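Local atomic coordinates of mannose-6-phosphate isomerase (PDB entry 2QH5), a protein that probably makes GDP-mannose from mannose 1-phosphate and GTP through this N-terminal nucleotidyltransferase domain of a type 2 mannose-6-phosphate isomerase. Residues K128-G142 against L250-L262. Numbering follows the deposited sequence.
Sequences KAIDLAQKGFLVTFG and LMQQSHKIKMVEL
L138, T140 and G142 pair with strand 257-261 as a parallel ladder. Their N-H groups give to the carbonyls of K256, K258 and V260, and their carbonyls accept from the N-H of K258, V260 and L262. T140 N to K258 O is nearly straight (178°, 3.0 Å); K258 N to L138 O is longer, 3.3 Å, and more bent.

The tightly packed part lies on both faces of this ladder. On the face carrying V139, V260 points under helix 119-134: its CG2, beside the backbone N, sits 3.8 Å from both L132 CD1 and V139 CG1. F141 continues this face, its CB 3.8 Å from L262 CD1. On the face carrying T140, M259 runs extended as far as SD, which lies 3.8 Å from G142 CA; the bend at chi3 (85°) then turns CE back toward the same CA. L138 reaches L250 tip to tip, CD1 to CD2 3.9 Å, and its CD1 also touches S254 CB and OG. That hydroxyl accepts from K256 N in an ST turn and bonds E201.

The partly exposed start of the ladder is looser. K258 CG lies over one face of the F137 ring, 3.9 Å from its centroid, a CH-pi contact; the bend at chi2 (-69°) carries CE and NZ on to ring atoms CE2 and CZ. K256 extends past G136, whose positive phi completes the Schellman motif after helix 119-134, its CD near the glycine O. Long, weak ion pairs join K258 NZ to D162 and K256 NZ to E201. Outward, V260 CG1 meets CD of exposed K128.

Helix 119-134 packed on V260 and V139, with strand 138-144 parallel to strand 257-261, is part of the mixed-sheet alpha/beta architecture of a GT-A-type nucleotidyltransferase domain.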
# COMPACT_ATOMS: atom_id res chain seq x y z
N LYS A 128 -8.49 1.41 14.09
CA LYS A 128 -7.45 2.08 14.87
C LYS A 128 -6.60 2.98 13.97
O LYS A 128 -6.49 4.19 14.21
CB LYS A 128 -6.54 1.07 15.58
CG LYS A 128 -7.13 0.42 16.83
CD LYS A 128 -6.09 -0.50 17.48
CE LYS A 128 -6.54 -1.03 18.84
NZ LYS A 128 -7.41 -2.23 18.72
N ALA A 129 -6.03 2.39 12.92
CA ALA A 129 -5.18 3.11 11.96
C ALA A 129 -5.88 4.33 11.36
O ALA A 129 -5.25 5.37 11.16
CB ALA A 129 -4.74 2.19 10.87
N ILE A 130 -7.17 4.18 11.06
CA ILE A 130 -7.99 5.29 10.56
C ILE A 130 -8.02 6.45 11.55
O ILE A 130 -7.91 7.62 11.15
CB ILE A 130 -9.44 4.83 10.27
CG1 ILE A 130 -9.46 3.80 9.13
CG2 ILE A 130 -10.34 6.02 9.94
CD1 ILE A 130 -9.12 4.36 7.77
N ASP A 131 -8.17 6.14 12.83
CA ASP A 131 -8.28 7.18 13.85
C ASP A 131 -6.98 7.97 13.97
O ASP A 131 -7.02 9.21 13.99
CB ASP A 131 -8.71 6.59 15.20
CG ASP A 131 -9.33 7.64 16.12
OD1 ASP A 131 -10.42 8.17 15.77
OD2 ASP A 131 -8.74 7.94 17.18
N LEU A 132 -5.85 7.27 13.99
CA LEU A 132 -4.51 7.90 13.96
C LEU A 132 -4.29 8.76 12.72
O LEU A 132 -3.66 9.82 12.80
CB LEU A 132 -3.40 6.85 14.04
CG LEU A 132 -3.27 6.05 15.33
CD1 LEU A 132 -2.35 4.85 15.14
CD2 LEU A 132 -2.78 6.95 16.45
N ALA A 133 -4.80 8.30 11.57
CA ALA A 133 -4.67 9.02 10.31
C ALA A 133 -5.41 10.36 10.33
O ALA A 133 -4.95 11.33 9.72
CB ALA A 133 -5.16 8.15 9.15
N GLN A 134 -6.54 10.41 11.03
CA GLN A 134 -7.28 11.67 11.16
C GLN A 134 -6.56 12.67 12.04
O GLN A 134 -6.85 13.88 11.99
CB GLN A 134 -8.69 11.42 11.70
CG GLN A 134 -9.56 10.60 10.81
CD GLN A 134 -10.99 10.57 11.29
OE1 GLN A 134 -11.43 9.59 11.90
NE2 GLN A 134 -11.73 11.65 11.03
N LYS A 135 -5.63 12.17 12.86
CA LYS A 135 -4.83 13.02 13.74
C LYS A 135 -3.65 13.64 13.00
O LYS A 135 -2.99 14.55 13.52
CB LYS A 135 -4.36 12.24 14.98
CG LYS A 135 -5.49 11.53 15.70
CD LYS A 135 -5.38 11.67 17.20
CE LYS A 135 -6.72 11.44 17.86
NZ LYS A 135 -6.82 12.15 19.15
N GLY A 136 -3.38 13.15 11.80
CA GLY A 136 -2.36 13.73 10.93
C GLY A 136 -1.12 12.87 10.81
O GLY A 136 -0.07 13.37 10.41
N PHE A 137 -1.26 11.59 11.14
CA PHE A 137 -0.15 10.63 11.10
C PHE A 137 -0.13 9.74 9.84
O PHE A 137 -1.15 9.57 9.15
CB PHE A 137 -0.21 9.71 12.33
CG PHE A 137 0.04 10.40 13.64
CD1 PHE A 137 -1.00 10.64 14.53
CD2 PHE A 137 1.33 10.79 14.00
CE1 PHE A 137 -0.78 11.26 15.76
CE2 PHE A 137 1.56 11.42 15.22
CZ PHE A 137 0.50 11.66 16.10
N LEU A 138 1.06 9.21 9.55
CA LEU A 138 1.29 8.15 8.57
C LEU A 138 1.35 6.83 9.31
O LEU A 138 2.29 6.58 10.08
CB LEU A 138 2.62 8.35 7.83
CG LEU A 138 2.89 9.66 7.10
CD1 LEU A 138 4.24 9.61 6.40
CD2 LEU A 138 1.79 9.96 6.10
N VAL A 139 0.36 5.98 9.09
CA VAL A 139 0.20 4.81 9.93
C VAL A 139 0.73 3.60 9.22
O VAL A 139 0.39 3.35 8.06
CB VAL A 139 -1.28 4.59 10.35
CG1 VAL A 139 -1.37 3.55 11.44
CG2 VAL A 139 -1.91 5.90 10.82
N THR A 140 1.59 2.88 9.92
CA THR A 140 2.16 1.64 9.43
C THR A 140 1.69 0.48 10.33
O THR A 140 1.07 0.72 11.36
CB THR A 140 3.69 1.73 9.38
OG1 THR A 140 4.21 0.61 8.64
CG2 THR A 140 4.29 1.75 10.78
N PHE A 141 1.95 -0.76 9.92
CA PHE A 141 1.47 -1.92 10.66
C PHE A 141 2.59 -2.89 11.02
O PHE A 141 3.36 -3.30 10.15
CB PHE A 141 0.38 -2.67 9.88
CG PHE A 141 -0.92 -1.92 9.74
CD1 PHE A 141 -1.07 -0.90 8.81
CD2 PHE A 141 -2.02 -2.28 10.51
CE1 PHE A 141 -2.28 -0.22 8.67
CE2 PHE A 141 -3.24 -1.61 10.38
CZ PHE A 141 -3.37 -0.58 9.46
N GLY A 142 2.66 -3.27 12.29
CA GLY A 142 3.71 -4.16 12.77
C GLY A 142 3.31 -5.62 12.84
O GLY A 142 2.18 -5.95 13.20
N LEU A 250 10.28 7.75 2.15
CA LEU A 250 9.51 8.51 3.13
C LEU A 250 9.55 7.95 4.54
O LEU A 250 9.79 8.70 5.50
CB LEU A 250 8.06 8.63 2.66
CG LEU A 250 7.07 9.42 3.51
CD1 LEU A 250 7.54 10.86 3.72
CD2 LEU A 250 5.71 9.38 2.84
N MET A 251 9.33 6.65 4.67
CA MET A 251 9.19 6.03 5.98
C MET A 251 10.48 6.04 6.81
O MET A 251 10.43 5.95 8.02
CB MET A 251 8.61 4.62 5.86
CG MET A 251 7.29 4.54 5.11
SD MET A 251 5.96 5.46 5.91
CE MET A 251 4.74 5.57 4.61
N GLN A 252 11.63 6.16 6.15
CA GLN A 252 12.89 6.25 6.89
C GLN A 252 13.22 7.69 7.33
O GLN A 252 14.24 7.92 7.98
CB GLN A 252 14.04 5.66 6.07
CG GLN A 252 14.05 4.15 6.04
CD GLN A 252 15.38 3.57 5.57
OE1 GLN A 252 15.66 2.40 5.78
NE2 GLN A 252 16.20 4.41 4.93
N GLN A 253 12.36 8.64 6.98
CA GLN A 253 12.66 10.05 7.25
C GLN A 253 11.51 10.81 7.87
O GLN A 253 11.71 11.91 8.38
CB GLN A 253 13.08 10.75 5.96
CG GLN A 253 14.54 10.57 5.65
CD GLN A 253 14.74 10.07 4.25
OE1 GLN A 253 15.32 9.00 4.04
NE2 GLN A 253 14.25 10.82 3.27
N SER A 254 10.31 10.24 7.83
CA SER A 254 9.14 10.92 8.37
C SER A 254 9.12 10.93 9.91
O SER A 254 9.37 9.92 10.57
CB SER A 254 7.85 10.31 7.81
OG SER A 254 6.72 11.02 8.28
N HIS A 255 8.82 12.11 10.46
CA HIS A 255 8.68 12.27 11.89
C HIS A 255 7.26 11.95 12.36
O HIS A 255 6.98 11.97 13.57
CB HIS A 255 9.04 13.70 12.30
CG HIS A 255 10.47 14.07 12.03
ND1 HIS A 255 11.52 13.54 12.74
CD2 HIS A 255 11.01 14.92 11.13
CE1 HIS A 255 12.66 14.04 12.29
NE2 HIS A 255 12.37 14.88 11.31
N LYS A 256 6.37 11.63 11.42
CA LYS A 256 4.94 11.48 11.70
C LYS A 256 4.41 10.05 11.60
O LYS A 256 3.28 9.83 11.16
CB LYS A 256 4.14 12.40 10.80
CG LYS A 256 4.54 13.84 10.96
CD LYS A 256 3.66 14.80 10.21
CE LYS A 256 4.09 16.23 10.53
NZ LYS A 256 3.51 17.22 9.60
N ILE A 257 5.20 9.09 12.06
CA ILE A 257 4.88 7.67 11.93
C ILE A 257 4.41 7.00 13.23
O ILE A 257 5.12 7.02 14.24
CB ILE A 257 6.10 6.89 11.37
CG1 ILE A 257 6.50 7.47 10.01
CG2 ILE A 257 5.81 5.38 11.25
CD1 ILE A 257 7.85 6.99 9.53
N LYS A 258 3.22 6.40 13.19
CA LYS A 258 2.74 5.54 14.27
C LYS A 258 2.54 4.10 13.79
O LYS A 258 2.46 3.84 12.60
CB LYS A 258 1.45 6.08 14.89
CG LYS A 258 1.61 7.44 15.58
CD LYS A 258 2.43 7.35 16.86
CE LYS A 258 2.39 8.66 17.64
NZ LYS A 258 3.50 9.56 17.27
N MET A 259 2.46 3.16 14.73
CA MET A 259 2.32 1.76 14.38
C MET A 259 1.05 1.17 15.00
O MET A 259 0.59 1.65 16.03
CB MET A 259 3.54 0.98 14.86
CG MET A 259 3.78 -0.34 14.15
SD MET A 259 4.99 -1.38 14.98
CE MET A 259 3.91 -2.17 16.16
N VAL A 260 0.49 0.16 14.34
CA VAL A 260 -0.61 -0.65 14.89
C VAL A 260 -0.22 -2.11 14.69
O VAL A 260 0.20 -2.49 13.60
CB VAL A 260 -1.96 -0.34 14.21
CG1 VAL A 260 -3.09 -1.14 14.84
CG2 VAL A 260 -2.29 1.14 14.27
N GLU A 261 -0.34 -2.94 15.72
CA GLU A 261 0.05 -4.35 15.62
C GLU A 261 -0.93 -5.18 14.79
O GLU A 261 -2.15 -5.08 14.97
CB GLU A 261 0.18 -4.98 17.01
CG GLU A 261 1.22 -4.34 17.91
CD GLU A 261 1.04 -4.72 19.36
OE1 GLU A 261 0.73 -5.90 19.64
OE2 GLU A 261 1.20 -3.83 20.23
N LEU A 262 -0.40 -5.99 13.89
CA LEU A 262 -1.21 -6.94 13.13
C LEU A 262 -1.05 -8.35 13.68
O LEU A 262 -0.06 -9.04 13.42
CB LEU A 262 -0.86 -6.91 11.63
CG LEU A 262 -1.77 -6.07 10.72
CD1 LEU A 262 -1.22 -6.05 9.31
CD2 LEU A 262 -3.20 -6.60 10.72